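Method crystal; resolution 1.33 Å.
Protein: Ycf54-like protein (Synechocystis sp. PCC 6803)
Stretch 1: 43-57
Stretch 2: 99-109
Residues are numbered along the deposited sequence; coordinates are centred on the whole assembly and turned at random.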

# COMPACT_ATOMS: atom_id res chain seq x y z
N PHE A 43 3.66 -0.70 -7.99
CA PHE A 43 3.54 -0.89 -6.56
C PHE A 43 4.32 0.22 -5.90
O PHE A 43 5.34 0.66 -6.43
CB PHE A 43 4.07 -2.28 -6.10
CG PHE A 43 5.53 -2.47 -6.37
CD1 PHE A 43 5.99 -2.81 -7.63
CD2 PHE A 43 6.47 -2.24 -5.36
CE1 PHE A 43 7.36 -2.90 -7.89
CE2 PHE A 43 7.82 -2.36 -5.62
CZ PHE A 43 8.27 -2.70 -6.89
N TRP A 44 3.86 0.64 -4.74
CA TRP A 44 4.37 1.80 -4.05
C TRP A 44 4.17 1.63 -2.55
O TRP A 44 3.23 1.01 -2.10
CB TRP A 44 3.63 3.07 -4.50
CG TRP A 44 3.51 3.25 -5.99
CD1 TRP A 44 4.36 3.92 -6.81
CD2 TRP A 44 2.48 2.72 -6.83
NE1 TRP A 44 3.93 3.83 -8.10
CE2 TRP A 44 2.77 3.11 -8.14
CE3 TRP A 44 1.34 1.95 -6.60
CZ2 TRP A 44 1.96 2.76 -9.22
CZ3 TRP A 44 0.53 1.60 -7.66
CH2 TRP A 44 0.85 2.03 -8.95
N GLN A 45 5.04 2.27 -1.78
CA GLN A 45 4.88 2.38 -0.37
C GLN A 45 4.50 3.82 -0.08
O GLN A 45 5.21 4.75 -0.50
CB GLN A 45 6.16 1.97 0.35
CG GLN A 45 6.07 2.14 1.86
CD GLN A 45 7.14 1.35 2.62
OE1 GLN A 45 7.22 0.14 2.50
NE2 GLN A 45 7.94 2.04 3.41
N VAL A 46 3.38 4.01 0.61
CA VAL A 46 2.81 5.33 0.88
C VAL A 46 2.73 5.51 2.37
O VAL A 46 2.04 4.78 3.06
CB VAL A 46 1.39 5.46 0.26
CG1 VAL A 46 0.83 6.86 0.52
CG2 VAL A 46 1.41 5.17 -1.23
N ILE A 47 3.43 6.51 2.89
CA ILE A 47 3.41 6.82 4.30
C ILE A 47 2.13 7.61 4.61
O ILE A 47 1.76 8.54 3.87
CB ILE A 47 4.65 7.65 4.71
CG1 ILE A 47 5.94 6.88 4.44
CG2 ILE A 47 4.55 8.03 6.18
CD1 ILE A 47 7.19 7.73 4.48
N GLN A 48 1.44 7.23 5.67
CA GLN A 48 0.23 7.91 6.11
C GLN A 48 -0.71 8.20 4.93
O GLN A 48 -1.07 9.37 4.66
CB GLN A 48 0.57 9.20 6.86
CG GLN A 48 -0.49 9.54 7.89
CD GLN A 48 -0.54 8.60 9.10
OE1 GLN A 48 0.38 7.84 9.35
NE2 GLN A 48 -1.62 8.67 9.83
N PRO A 49 -1.19 7.15 4.26
CA PRO A 49 -1.94 7.39 3.02
C PRO A 49 -3.23 8.19 3.16
O PRO A 49 -4.07 7.93 4.01
CB PRO A 49 -2.30 5.98 2.55
CG PRO A 49 -2.16 5.12 3.79
CD PRO A 49 -0.98 5.71 4.52
N ALA A 50 -3.41 9.14 2.25
CA ALA A 50 -4.63 9.92 2.19
C ALA A 50 -5.85 9.10 1.79
O ALA A 50 -6.98 9.46 2.09
CB ALA A 50 -4.45 11.06 1.20
N PHE A 51 -5.64 7.98 1.10
CA PHE A 51 -6.81 7.17 0.71
C PHE A 51 -7.64 6.69 1.89
O PHE A 51 -8.83 6.41 1.75
CB PHE A 51 -6.45 6.00 -0.23
CG PHE A 51 -5.66 4.85 0.39
CD1 PHE A 51 -6.22 4.00 1.33
CD2 PHE A 51 -4.36 4.58 -0.04
CE1 PHE A 51 -5.51 2.91 1.84
CE2 PHE A 51 -3.64 3.52 0.50
CZ PHE A 51 -4.23 2.70 1.42
N LEU A 52 -7.01 6.61 3.07
CA LEU A 52 -7.69 6.10 4.23
C LEU A 52 -8.84 6.99 4.69
O LEU A 52 -9.68 6.54 5.47
CB LEU A 52 -6.68 5.90 5.36
CG LEU A 52 -7.01 4.90 6.45
CD1 LEU A 52 -7.43 3.54 5.89
CD2 LEU A 52 -5.77 4.80 7.32
N ASN A 53 -8.88 8.25 4.20
CA ASN A 53 -9.96 9.16 4.55
C ASN A 53 -11.23 9.00 3.69
O ASN A 53 -12.24 9.63 3.93
CB ASN A 53 -9.49 10.62 4.44
CG ASN A 53 -8.52 11.01 5.51
OD1 ASN A 53 -8.44 10.38 6.58
ND2 ASN A 53 -7.73 12.04 5.22
N ALA A 54 -11.18 8.13 2.69
CA ALA A 54 -12.32 7.93 1.80
C ALA A 54 -13.44 7.26 2.56
O ALA A 54 -13.20 6.34 3.34
CB ALA A 54 -11.95 7.11 0.61
N PRO A 55 -14.71 7.66 2.33
CA PRO A 55 -15.80 7.03 3.06
C PRO A 55 -15.89 5.51 2.89
O PRO A 55 -16.27 4.83 3.84
CB PRO A 55 -17.03 7.73 2.52
CG PRO A 55 -16.54 9.05 2.02
CD PRO A 55 -15.15 8.84 1.56
N GLU A 56 -15.50 5.01 1.73
CA GLU A 56 -15.58 3.59 1.47
C GLU A 56 -14.57 2.81 2.30
O GLU A 56 -14.70 1.59 2.41
CB GLU A 56 -15.38 3.32 -0.02
CG GLU A 56 -13.95 3.59 -0.51
CD GLU A 56 -13.80 3.76 -1.99
OE1 GLU A 56 -13.63 2.73 -2.66
OE2 GLU A 56 -13.81 4.89 -2.48
N LEU A 57 -13.59 3.49 2.90
CA LEU A 57 -12.56 2.87 3.72
C LEU A 57 -12.75 3.17 5.21
O LEU A 57 -11.85 2.98 6.04
CB LEU A 57 -11.18 3.24 3.18
CG LEU A 57 -10.94 2.81 1.70
CD1 LEU A 57 -9.50 3.04 1.32
CD2 LEU A 57 -11.27 1.33 1.46
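Stretch 2 99-109: DAIPDPLASLD

Stretch 1 begins as a strand, residues 43-47, and continues through a loop into short 3-10 segments at 50-53 and 55-56. Stretch 2, the C-terminal tail of the chain, has no regular helix or strand. It crosses stretch 1 obliquely. The order is opposite at first, with Ala-100 by Ala-54, Ile-101 by Phe-51 and Leu-105 by Val-46; the tail then steps back to set Ser-107 by Pro-49. A type I turn spans Asp-103 to Ala-106, and Asp-103 OD1 accepts a hydrogen bond from Leu-105 N at 2.9 Å.

After the turn the backbones meet in a single antiparallel bridge, Pro-49 with Ser-107. Ala-50 N donates to Ala-106 O at 2.9 Å, and Leu-108 N donates to Gln-48 O at 2.8 Å. Ser-107 OG adds a bond to Ile-47 O at 2.7 Å. Water 2 links Phe-51 N to Pro-104 O and Ala-106 O.

Leu-105 CD1 makes a CH-pi contact over one face of Trp-44, 3.6 Å from the five-membered ring centroid and almost on its normal. Leu-105 CD2 reaches Val-46 CG2 at 4.0 Å, so one leucine spans two strand residues. Ala-50 CB packs 3.8 Å from Leu-108 CD2 and 4.0 Å from Ala-106 CB, beside the bridge. Farther along, Ile-101 CG2 lies 3.9 Å from Phe-51 CB. Ala-54 CB is 3.7 Å from Ile-101 CG1 and 3.8 Å from Ala-100 CB; these small alanines go with close backbones, Ala-54 CA to Ala-100 CA 5.1 Å.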

# COMPACT_ATOMS: atom_id res chain seq x y z
N ASP A 99 -13.51 11.33 -6.51
CA ASP A 99 -13.62 12.52 -5.67
C ASP A 99 -12.95 12.30 -4.33
O ASP A 99 -12.23 13.17 -3.84
CB ASP A 99 -15.08 12.92 -5.41
CG ASP A 99 -15.68 13.67 -6.53
OD1 ASP A 99 -15.15 13.62 -7.66
OD2 ASP A 99 -16.70 14.35 -6.26
N ALA A 100 -13.20 11.12 -3.74
CA ALA A 100 -12.71 10.81 -2.42
C ALA A 100 -11.23 10.47 -2.43
O ALA A 100 -10.55 10.66 -1.42
CB ALA A 100 -13.50 9.67 -1.81
N ILE A 101 -10.73 9.92 -3.54
CA ILE A 101 -9.32 9.50 -3.69
C ILE A 101 -8.78 10.06 -5.01
O ILE A 101 -8.63 9.34 -5.99
CB ILE A 101 -9.16 7.97 -3.63
CG1 ILE A 101 -9.92 7.39 -2.43
CG2 ILE A 101 -7.68 7.63 -3.60
CD1 ILE A 101 -9.94 5.90 -2.35
N PRO A 102 -8.52 11.36 -5.04
CA PRO A 102 -8.04 11.96 -6.27
C PRO A 102 -6.62 11.52 -6.61
O PRO A 102 -6.26 11.53 -7.78
CB PRO A 102 -8.13 13.47 -6.00
CG PRO A 102 -8.07 13.58 -4.50
CD PRO A 102 -8.79 12.37 -4.00
N ASP A 103 -5.84 11.14 -5.60
CA ASP A 103 -4.47 10.70 -5.79
C ASP A 103 -4.24 9.49 -4.89
O ASP A 103 -4.11 9.62 -3.67
CB ASP A 103 -3.48 11.80 -5.41
CG ASP A 103 -2.04 11.39 -5.62
OD1 ASP A 103 -1.77 10.20 -5.93
OD2 ASP A 103 -1.17 12.27 -5.47
N PRO A 104 -4.20 8.30 -5.49
CA PRO A 104 -4.10 7.10 -4.69
C PRO A 104 -2.79 7.01 -3.89
O PRO A 104 -2.73 6.25 -2.91
CB PRO A 104 -4.18 5.95 -5.72
CG PRO A 104 -3.81 6.59 -7.00
CD PRO A 104 -4.28 8.00 -6.92
N LEU A 105 -1.76 7.74 -4.31
CA LEU A 105 -0.45 7.69 -3.69
C LEU A 105 -0.13 8.86 -2.77
O LEU A 105 0.97 8.94 -2.25
CB LEU A 105 0.64 7.56 -4.76
CG LEU A 105 0.39 6.41 -5.74
CD1 LEU A 105 1.53 6.35 -6.74
CD2 LEU A 105 0.20 5.05 -5.06
N ALA A 106 -1.10 9.73 -2.52
CA ALA A 106 -0.84 10.91 -1.68
C ALA A 106 -0.69 10.51 -0.22
O ALA A 106 -1.40 9.63 0.27
CB ALA A 106 -1.95 11.93 -1.83
N SER A 107 0.21 11.21 0.46
CA SER A 107 0.42 11.12 1.90
C SER A 107 -0.29 12.27 2.60
O SER A 107 -0.42 13.37 2.04
CB SER A 107 1.91 11.17 2.21
OG SER A 107 2.11 11.17 3.62
N LEU A 108 -0.70 12.02 3.84
CA LEU A 108 -1.30 13.08 4.64
C LEU A 108 -0.26 13.91 5.34
O LEU A 108 -0.58 14.97 5.89
CB LEU A 108 -2.22 12.51 5.70
CG LEU A 108 -3.49 11.89 5.12
CD1 LEU A 108 -4.26 11.12 6.17
CD2 LEU A 108 -4.38 12.96 4.46
N ASP A 109 0.98 13.44 5.32
CA ASP A 109 2.07 14.21 5.92
C ASP A 109 2.51 15.35 5.01
O ASP A 109 2.20 15.37 3.82
CB ASP A 109 3.22 13.27 6.27
CG ASP A 109 2.88 12.31 7.42
OD1 ASP A 109 1.86 12.48 8.14
OD2 ASP A 109 3.67 11.37 7.60
OXT ASP A 109 3.19 16.26 5.48
O HOH W 1 -8.01 10.50 -0.49
O HOH W 2 -3.21 7.68 -0.49